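PDB 4WOD: taurocyamine kinase from Schistosoma mansoni, which catalyses the reversible, magnesium-dependent transfer of a phosphate group from ATP to taurocyamine, giving N-phosphotaurocyamine and ADP. Local coordinates for residues L9-T23 / V50-P62. The protein carries 4 engineered substitutions. Numbering follows the deposited sequence.
Sequences LQVKIRNDERNHSLT and VNTNAYNPGALLP. Engineered in segment 9-23: Val11 (natural residue Ala). With ARG (arginine), chain B.
Helix 9-14 packs on helix 50-55 at an axis separation of 8.6 Å and an angle of 39°, with Ile13 beside Ala54, and the loops that follow run on together, Asn19 beside Pro57 and Ser21 beside Leu60. The pair belongs to the small N-terminal helical domain of a phosphagen kinase and is a worked example of a helix pair running on into a ligand-binding loop. Leu9 is a knob in a hole formed by Val50, Asn51, Ala54 and Tyr55; its CD2 lies 3.7 Å from Ala54 CB. One turn on, Ile13 lays CG1 against Ala54 and brings CD1 to Asn53 CB (3.8 Å) and the carbonyl oxygen of Val50. Further along, Pro57 CG sits over the centre of one face of the Arg18 guanidinium, 3.5 Å above its plane. Asp16 fixes the rotation of that group, gripping it side-on: OD1 takes Arg18 NE in the guanidinium plane, while NH2 forms a salt bridge to OD2 that is tilted out of it.

The loop 57-62, whose Ala59, Leu60 and Leu61 line the arginine pocket, is held through its backbone atoms. Leu22 N donates to Leu60 O (2.9 Å), in the carbonyl plane, while on the bound arginine Leu60 N and Leu61 N each hold one carboxylate oxygen, O and OXT respectively. The Asn53 amide, its CG beside the backbone N (chi1 -64°), joins Thr23 to the loop, and ND2 donates to Leu61 O and to a water that lies 2.6 Å from Ala59 O. At the oxygen of the same amide, Thr23 OG1 donates to Asn53 OD1 at 2.8 Å, from above the carbonyl plane, 65° out of it.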
ATOM      1  N   LEU A   9      -6.294 -12.642  29.894  1.00 16.94           N
ATOM      2  CA  LEU A   9      -5.554 -11.861  28.912  1.00 18.69           C
ATOM      3  C   LEU A   9      -6.145 -12.104  27.517  1.00 18.38           C
ATOM      4  O   LEU A   9      -6.267 -11.181  26.696  1.00 18.79           O
ATOM      5  CB  LEU A   9      -4.053 -12.218  28.965  1.00 14.68           C
ATOM      6  CG  LEU A   9      -3.242 -11.792  30.206  1.00 21.72           C
ATOM      7  CD1 LEU A   9      -1.760 -12.243  30.125  1.00 15.81           C
ATOM      8  CD2 LEU A   9      -3.340 -10.293  30.466  1.00 19.42           C
ATOM      9  N   GLN A  10      -6.537 -13.345  27.256  1.00 17.49           N
ATOM     10  CA  GLN A  10      -7.169 -13.677  25.985  1.00 18.14           C
ATOM     11  C   GLN A  10      -8.475 -12.901  25.806  1.00 18.43           C
ATOM     12  O   GLN A  10      -8.689 -12.266  24.779  1.00 19.34           O
ATOM     13  CB  GLN A  10      -7.456 -15.178  25.872  1.00 19.08           C
ATOM     14  CG  GLN A  10      -8.088 -15.563  24.542  1.00 16.94           C
ATOM     15  CD  GLN A  10      -8.974 -16.799  24.646  1.00 22.20           C
ATOM     16  OE1 GLN A  10      -9.634 -17.002  25.660  1.00 27.92           O
ATOM     17  NE2 GLN A  10      -8.976 -17.635  23.605  1.00 20.41           N
ATOM     18  N   VAL A  11      -9.350 -12.970  26.800  1.00 18.02           N
ATOM     19  CA  VAL A  11     -10.578 -12.172  26.775  1.00 20.96           C
ATOM     20  C   VAL A  11     -10.327 -10.665  26.565  1.00 23.97           C
ATOM     21  O   VAL A  11     -11.013 -10.034  25.756  1.00 28.94           O
ATOM     22  CB  VAL A  11     -11.383 -12.400  28.054  1.00 20.57           C
ATOM     23  CG1 VAL A  11     -12.486 -11.338  28.214  1.00 27.29           C
ATOM     24  CG2 VAL A  11     -11.977 -13.798  28.022  1.00 22.15           C
ATOM     25  N   LYS A  12      -9.343 -10.094  27.262  1.00 21.10           N
ATOM     26  CA  LYS A  12      -8.994  -8.681  27.083  1.00 23.15           C
ATOM     27  C   LYS A  12      -8.565  -8.377  25.646  1.00 23.98           C
ATOM     28  O   LYS A  12      -9.042  -7.422  25.018  1.00 22.68           O
ATOM     29  CB  LYS A  12      -7.874  -8.272  28.053  1.00 24.14           C
ATOM     30  CG  LYS A  12      -8.308  -8.114  29.502  1.00 25.75           C
ATOM     31  CD  LYS A  12      -7.145  -7.677  30.383  1.00 33.17           C
ATOM     32  CE  LYS A  12      -7.636  -7.211  31.736  1.00 32.19           C
ATOM     33  NZ  LYS A  12      -8.328  -5.893  31.642  1.00 44.57           N
ATOM     34  N   ILE A  13      -7.658  -9.199  25.133  1.00 21.53           N
ATOM     35  CA  ILE A  13      -7.168  -9.045  23.783  1.00 19.36           C
ATOM     36  C   ILE A  13      -8.292  -9.229  22.751  1.00 22.66           C
ATOM     37  O   ILE A  13      -8.381  -8.478  21.786  1.00 23.52           O
ATOM     38  CB  ILE A  13      -6.022 -10.047  23.512  1.00 21.95           C
ATOM     39  CG1 ILE A  13      -4.819  -9.703  24.406  1.00 18.51           C
ATOM     40  CG2 ILE A  13      -5.642 -10.030  22.039  1.00 17.41           C
ATOM     41  CD1 ILE A  13      -3.738 -10.796  24.510  1.00 16.08           C
ATOM     42  N   ARG A  14      -9.158 -10.216  22.954  1.00 23.09           N
ATOM     43  CA  ARG A  14     -10.246 -10.449  21.999  1.00 20.56           C
ATOM     44  C   ARG A  14     -11.320  -9.365  22.065  1.00 24.14           C
ATOM     45  O   ARG A  14     -11.851  -8.951  21.043  1.00 28.78           O
ATOM     46  CB  ARG A  14     -10.873 -11.810  22.233  1.00 24.72           C
ATOM     47  CG  ARG A  14     -10.093 -12.907  21.588  1.00 29.90           C
ATOM     48  CD  ARG A  14     -10.808 -14.225  21.715  1.00 32.20           C
ATOM     49  NE  ARG A  14     -10.227 -15.214  20.822  1.00 34.75           N
ATOM     50  CZ  ARG A  14     -10.661 -16.464  20.720  1.00 32.65           C
ATOM     51  NH1 ARG A  14     -11.676 -16.872  21.475  1.00 33.93           N
ATOM     52  NH2 ARG A  14     -10.075 -17.297  19.870  1.00 26.56           N
ATOM     53  N   ASN A  15     -11.630  -8.900  23.269  1.00 27.70           N
ATOM     54  CA  ASN A  15     -12.648  -7.864  23.445  1.00 32.60           C
ATOM     55  C   ASN A  15     -12.193  -6.476  23.001  1.00 34.69           C
ATOM     56  O   ASN A  15     -12.975  -5.526  23.022  1.00 34.59           O
ATOM     57  CB  ASN A  15     -13.094  -7.791  24.907  1.00 30.17           C
ATOM     58  CG  ASN A  15     -14.051  -8.902  25.280  1.00 36.36           C
ATOM     59  OD1 ASN A  15     -14.579  -9.607  24.412  1.00 39.25           O
ATOM     60  ND2 ASN A  15     -14.294  -9.059  26.583  1.00 38.81           N
ATOM     61  N   ASP A  16     -10.931  -6.351  22.614  1.00 28.29           N
ATOM     62  CA  ASP A  16     -10.399  -5.042  22.270  1.00 32.20           C
ATOM     63  C   ASP A  16     -10.476  -4.816  20.764  1.00 34.53           C
ATOM     64  O   ASP A  16      -9.737  -5.428  19.987  1.00 28.46           O
ATOM     65  CB  ASP A  16      -8.962  -4.899  22.773  1.00 26.08           C
ATOM     66  CG  ASP A  16      -8.469  -3.464  22.722  1.00 28.85           C
ATOM     67  OD1 ASP A  16      -9.197  -2.590  22.196  1.00 26.49           O
ATOM     68  OD2 ASP A  16      -7.342  -3.210  23.203  1.00 32.87           O
ATOM     69  N   GLU A  17     -11.377  -3.926  20.362  1.00 30.56           N
ATOM     70  CA  GLU A  17     -11.625  -3.663  18.952  1.00 34.75           C
ATOM     71  C   GLU A  17     -10.403  -3.070  18.244  1.00 33.15           C
ATOM     72  O   GLU A  17     -10.256  -3.209  17.024  1.00 26.51           O
ATOM     73  CB  GLU A  17     -12.829  -2.723  18.804  1.00 40.01           C
ATOM     74  CG  GLU A  17     -13.770  -3.075  17.662  1.00 45.59           C
ATOM     75  CD  GLU A  17     -14.681  -4.251  17.985  1.00 56.18           C
ATOM     76  OE1 GLU A  17     -14.522  -4.856  19.071  1.00 56.47           O
ATOM     77  OE2 GLU A  17     -15.554  -4.570  17.146  1.00 56.33           O
ATOM     78  N   ARG A  18      -9.540  -2.409  19.019  1.00 29.84           N
ATOM     79  CA  ARG A  18      -8.319  -1.795  18.501  1.00 29.12           C
ATOM     80  C   ARG A  18      -7.213  -2.823  18.289  1.00 27.98           C
ATOM     81  O   ARG A  18      -6.209  -2.551  17.628  1.00 28.95           O
ATOM     82  CB  ARG A  18      -7.807  -0.720  19.457  1.00 35.59           C
ATOM     83  CG  ARG A  18      -8.828   0.349  19.842  1.00 37.15           C
ATOM     84  CD  ARG A  18      -8.388   1.006  21.123  1.00 38.01           C
ATOM     85  NE  ARG A  18      -8.257   0.012  22.186  1.00 40.20           N
ATOM     86  CZ  ARG A  18      -7.600   0.207  23.323  1.00 42.79           C
ATOM     87  NH1 ARG A  18      -6.991   1.364  23.553  1.00 48.09           N
ATOM     88  NH2 ARG A  18      -7.538  -0.765  24.226  1.00 38.27           N
ATOM     89  N   ASN A  19      -7.373  -3.995  18.888  1.00 28.05           N
ATOM     90  CA  ASN A  19      -6.338  -5.009  18.778  1.00 27.39           C
ATOM     91  C   ASN A  19      -6.533  -5.847  17.520  1.00 21.30           C
ATOM     92  O   ASN A  19      -7.576  -6.468  17.338  1.00 24.98           O
ATOM     93  CB  ASN A  19      -6.320  -5.889  20.032  1.00 22.33           C
ATOM     94  CG  ASN A  19      -5.040  -6.675  20.166  1.00 21.59           C
ATOM     95  OD1 ASN A  19      -4.602  -7.340  19.225  1.00 21.54           O
ATOM     96  ND2 ASN A  19      -4.423  -6.599  21.339  1.00 20.02           N
ATOM     97  N   HIS A  20      -5.520  -5.847  16.657  1.00 23.11           N
ATOM     98  CA  HIS A  20      -5.505  -6.665  15.453  1.00 23.11           C
ATOM     99  C   HIS A  20      -4.197  -7.436  15.358  1.00 26.24           C
ATOM    100  O   HIS A  20      -3.638  -7.600  14.271  1.00 25.80           O
ATOM    101  CB  HIS A  20      -5.688  -5.797  14.207  1.00 27.19           C
ATOM    102  CG  HIS A  20      -6.901  -4.926  14.265  1.00 27.66           C
ATOM    103  ND1 HIS A  20      -6.829  -3.558  14.397  1.00 33.74           N
ATOM    104  CD2 HIS A  20      -8.217  -5.234  14.246  1.00 32.89           C
ATOM    105  CE1 HIS A  20      -8.051  -3.057  14.437  1.00 34.63           C
ATOM    106  NE2 HIS A  20      -8.911  -4.054  14.354  1.00 34.41           N
ATOM    107  N   SER A  21      -3.702  -7.885  16.504  1.00 22.08           N
ATOM    108  CA  SER A  21      -2.374  -8.495  16.575  1.00 22.87           C
ATOM    109  C   SER A  21      -2.396  -9.922  16.062  1.00 20.79           C
ATOM    110  O   SER A  21      -3.454 -10.542  16.012  1.00 20.07           O
ATOM    111  CB  SER A  21      -1.852  -8.456  18.015  1.00 23.58           C
ATOM    112  OG  SER A  21      -2.790  -9.000  18.943  1.00 18.37           O
ATOM    113  N   LEU A  22      -1.233 -10.459  15.694  1.00 18.17           N
ATOM    114  CA  LEU A  22      -1.152 -11.888  15.418  1.00 20.16           C
ATOM    115  C   LEU A  22      -1.371 -12.680  16.703  1.00 20.68           C
ATOM    116  O   LEU A  22      -1.760 -13.843  16.648  1.00 18.89           O
ATOM    117  CB  LEU A  22       0.186 -12.261  14.797  1.00 15.59           C
ATOM    118  CG  LEU A  22       0.466 -11.650  13.421  1.00 24.14           C
ATOM    119  CD1 LEU A  22       1.896 -11.939  12.968  1.00 23.31           C
ATOM    120  CD2 LEU A  22      -0.546 -12.169  12.386  1.00 25.97           C
ATOM    121  N   THR A  23      -1.107 -12.062  17.853  1.00 18.97           N
ATOM    122  CA  THR A  23      -1.397 -12.701  19.147  1.00 15.97           C
ATOM    123  C   THR A  23      -2.879 -12.972  19.284  1.00 18.63           C
ATOM    124  O   THR A  23      -3.300 -14.032  19.733  1.00 20.60           O
ATOM    125  CB  THR A  23      -0.945 -11.831  20.335  1.00 19.97           C
ATOM    126  OG1 THR A  23       0.482 -11.781  20.363  1.00 19.88           O
ATOM    127  CG2 THR A  23      -1.449 -12.411  21.652  1.00 16.04           C
ATOM    128  N   VAL A  50       2.261 -12.957  26.295  1.00 18.08           N
ATOM    129  CA  VAL A  50       1.203 -12.208  25.603  1.00 16.12           C
ATOM    130  C   VAL A  50       0.671 -11.012  26.383  1.00 14.92           C
ATOM    131  O   VAL A  50      -0.162 -10.243  25.881  1.00 17.43           O
ATOM    132  CB  VAL A  50      -0.010 -13.128  25.259  1.00 19.20           C
ATOM    133  CG1 VAL A  50       0.408 -14.233  24.293  1.00 16.78           C
ATOM    134  CG2 VAL A  50      -0.630 -13.715  26.533  1.00 16.88           C
ATOM    135  N   ASN A  51       1.151 -10.861  27.606  1.00 19.16           N
ATOM    136  CA  ASN A  51       0.707  -9.806  28.499  1.00 17.20           C
ATOM    137  C   ASN A  51       0.719  -8.424  27.848  1.00 19.43           C
ATOM    138  O   ASN A  51      -0.257  -7.687  27.933  1.00 15.45           O
ATOM    139  CB  ASN A  51       1.580  -9.793  29.749  1.00 17.63           C
ATOM    140  CG  ASN A  51       1.023  -8.889  30.825  1.00 20.16           C
ATOM    141  OD1 ASN A  51      -0.006  -9.190  31.425  1.00 18.70           O
ATOM    142  ND2 ASN A  51       1.690  -7.781  31.066  1.00 16.21           N
ATOM    143  N   THR A  52       1.811  -8.085  27.170  1.00 15.05           N
ATOM    144  CA  THR A  52       1.922  -6.746  26.584  1.00 18.79           C
ATOM    145  C   THR A  52       0.845  -6.512  25.506  1.00 16.98           C
ATOM    146  O   THR A  52       0.421  -5.372  25.277  1.00 19.95           O
ATOM    147  CB  THR A  52       3.340  -6.502  25.989  1.00 18.11           C
ATOM    148  OG1 THR A  52       3.597  -5.093  25.883  1.00 15.86           O
ATOM    149  CG2 THR A  52       3.477  -7.167  24.610  1.00 20.00           C
ATOM    150  N   ASN A  53       0.368  -7.577  24.870  1.00 16.19           N
ATOM    151  CA  ASN A  53      -0.668  -7.411  23.848  1.00 16.54           C
ATOM    152  C   ASN A  53      -1.994  -6.975  24.450  1.00 16.62           C
ATOM    153  O   ASN A  53      -2.774  -6.274  23.807  1.00 20.24           O
ATOM    154  CB  ASN A  53      -0.869  -8.689  23.054  1.00 15.16           C
ATOM    155  CG  ASN A  53       0.355  -9.077  22.268  1.00 20.12           C
ATOM    156  OD1 ASN A  53       0.957 -10.127  22.516  1.00 20.24           O
ATOM    157  ND2 ASN A  53       0.733  -8.238  21.302  1.00 18.06           N
ATOM    158  N   ALA A  54      -2.252  -7.411  25.671  1.00 18.55           N
ATOM    159  CA  ALA A  54      -3.495  -7.059  26.359  1.00 18.38           C
ATOM    160  C   ALA A  54      -3.600  -5.567  26.638  1.00 23.68           C
ATOM    161  O   ALA A  54      -4.698  -5.039  26.786  1.00 26.66           O
ATOM    162  CB  ALA A  54      -3.614  -7.838  27.665  1.00 22.82           C
ATOM    163  N   TYR A  55      -2.460  -4.888  26.743  1.00 18.45           N
ATOM    164  CA  TYR A  55      -2.461  -3.491  27.164  1.00 21.68           C
ATOM    165  C   TYR A  55      -1.996  -2.563  26.066  1.00 23.32           C
ATOM    166  O   TYR A  55      -2.217  -1.367  26.143  1.00 22.71           O
ATOM    167  CB  TYR A  55      -1.603  -3.318  28.412  1.00 19.60           C
ATOM    168  CG  TYR A  55      -2.109  -4.217  29.506  1.00 24.56           C
ATOM    169  CD1 TYR A  55      -3.347  -3.988  30.097  1.00 28.76           C
ATOM    170  CD2 TYR A  55      -1.382  -5.323  29.915  1.00 21.24           C
ATOM    171  CE1 TYR A  55      -3.834  -4.829  31.084  1.00 25.41           C
ATOM    172  CE2 TYR A  55      -1.860  -6.171  30.902  1.00 25.13           C
ATOM    173  CZ  TYR A  55      -3.084  -5.921  31.477  1.00 27.37           C
ATOM    174  OH  TYR A  55      -3.551  -6.754  32.461  1.00 31.97           O
ATOM    175  N   ASN A  56      -1.358  -3.123  25.049  1.00 15.52           N
ATOM    176  CA  ASN A  56      -0.926  -2.333  23.906  1.00 22.77           C
ATOM    177  C   ASN A  56      -1.515  -2.873  22.601  1.00 24.41           C
ATOM    178  O   ASN A  56      -0.898  -3.690  21.915  1.00 21.38           O
ATOM    179  CB  ASN A  56       0.598  -2.307  23.850  1.00 15.00           C
ATOM    180  CG  ASN A  56       1.205  -1.751  25.124  1.00 22.59           C
ATOM    181  OD1 ASN A  56       1.544  -2.502  26.047  1.00 24.64           O
ATOM    182  ND2 ASN A  56       1.317  -0.428  25.196  1.00 20.25           N
ATOM    183  N   PRO A  57      -2.724  -2.408  22.246  1.00 24.20           N
ATOM    184  CA  PRO A  57      -3.394  -2.963  21.064  1.00 25.01           C
ATOM    185  C   PRO A  57      -2.659  -2.715  19.738  1.00 23.96           C
ATOM    186  O   PRO A  57      -2.932  -3.419  18.769  1.00 23.91           O
ATOM    187  CB  PRO A  57      -4.764  -2.262  21.072  1.00 26.36           C
ATOM    188  CG  PRO A  57      -4.579  -1.042  21.928  1.00 31.95           C
ATOM    189  CD  PRO A  57      -3.536  -1.394  22.942  1.00 24.36           C
ATOM    190  N   GLY A  58      -1.736  -1.760  19.704  1.00 22.58           N
ATOM    191  CA  GLY A  58      -0.995  -1.475  18.487  1.00 22.95           C
ATOM    192  C   GLY A  58       0.097  -2.497  18.217  1.00 25.22           C
ATOM    193  O   GLY A  58       0.597  -2.602  17.101  1.00 27.40           O
ATOM    194  N   ALA A  59       0.472  -3.250  19.244  1.00 25.33           N
ATOM    195  CA  ALA A  59       1.535  -4.245  19.112  1.00 23.14           C
ATOM    196  C   ALA A  59       1.076  -5.431  18.264  1.00 22.30           C
ATOM    197  O   ALA A  59       0.030  -6.020  18.513  1.00 22.72           O
ATOM    198  CB  ALA A  59       1.991  -4.711  20.483  1.00 23.51           C
ATOM    199  N   LEU A  60       1.880  -5.785  17.272  1.00 20.65           N
ATOM    200  CA  LEU A  60       1.572  -6.869  16.348  1.00 20.79           C
ATOM    201  C   LEU A  60       1.902  -8.275  16.882  1.00 21.26           C
ATOM    202  O   LEU A  60       1.216  -9.255  16.574  1.00 20.57           O
ATOM    203  CB  LEU A  60       2.340  -6.637  15.050  1.00 25.55           C
ATOM    204  CG  LEU A  60       1.945  -7.521  13.877  1.00 25.23           C
ATOM    205  CD1 LEU A  60       0.490  -7.265  13.547  1.00 21.62           C
ATOM    206  CD2 LEU A  60       2.840  -7.213  12.676  1.00 31.18           C
ATOM    207  N   LEU A  61       2.965  -8.357  17.669  1.00 20.13           N
ATOM    208  CA  LEU A  61       3.561  -9.631  18.082  1.00 19.22           C
ATOM    209  C   LEU A  61       3.553  -9.850  19.596  1.00 18.40           C
ATOM    210  O   LEU A  61       3.515  -8.897  20.359  1.00 19.13           O
ATOM    211  CB  LEU A  61       5.004  -9.705  17.575  1.00 16.10           C
ATOM    212  CG  LEU A  61       5.150  -9.756  16.054  1.00 23.05           C
ATOM    213  CD1 LEU A  61       6.611  -9.768  15.652  1.00 23.27           C
ATOM    214  CD2 LEU A  61       4.432 -10.963  15.486  1.00 21.82           C
ATOM    215  N   PRO A  62       3.580 -11.122  20.035  1.00 18.82           N
ATOM    216  CA  PRO A  62       3.838 -11.359  21.459  1.00 16.94           C
ATOM    217  C   PRO A  62       5.311 -11.090  21.755  1.00 18.57           C
ATOM    218  O   PRO A  62       6.059 -10.690  20.850  1.00 17.30           O
ATOM    219  CB  PRO A  62       3.520 -12.847  21.647  1.00 16.71           C
ATOM    220  CG  PRO A  62       3.780 -13.459  20.239  1.00 19.94           C
ATOM    221  CD  PRO A  62       3.316 -12.364  19.285  1.00 18.06           C
TER
HETATM  222  N   ARG B 801       6.373  -6.129  15.021  1.00 28.73           N
HETATM  223  CA  ARG B 801       6.475  -5.921  16.439  1.00 33.12           C
HETATM  224  C   ARG B 801       5.199  -5.609  17.199  1.00 26.41           C
HETATM  225  O   ARG B 801       4.419  -4.718  16.782  1.00 23.55           O
HETATM  226  CB  ARG B 801       7.534  -4.928  16.750  1.00 40.46           C
HETATM  227  CG  ARG B 801       8.894  -5.539  16.758  1.00 35.81           C
HETATM  228  CD  ARG B 801       9.362  -5.495  18.167  1.00 36.02           C
HETATM  229  NE  ARG B 801      10.677  -6.053  18.267  1.00 35.69           N
HETATM  230  CZ  ARG B 801      11.655  -5.465  18.898  1.00 34.97           C
HETATM  231  NH1 ARG B 801      12.825  -6.026  18.957  1.00 37.48           N
HETATM  232  NH2 ARG B 801      11.454  -4.299  19.446  1.00 40.28           N
HETATM  233  OXT ARG B 801       5.102  -6.360  18.180  1.00 22.89           O
HETATM  234  O   HOH W   1      -1.443  -6.401  20.635  1.00 17.54           O
HETATM  235  O   HOH W   2      -2.663  -4.530  16.230  1.00 24.10           O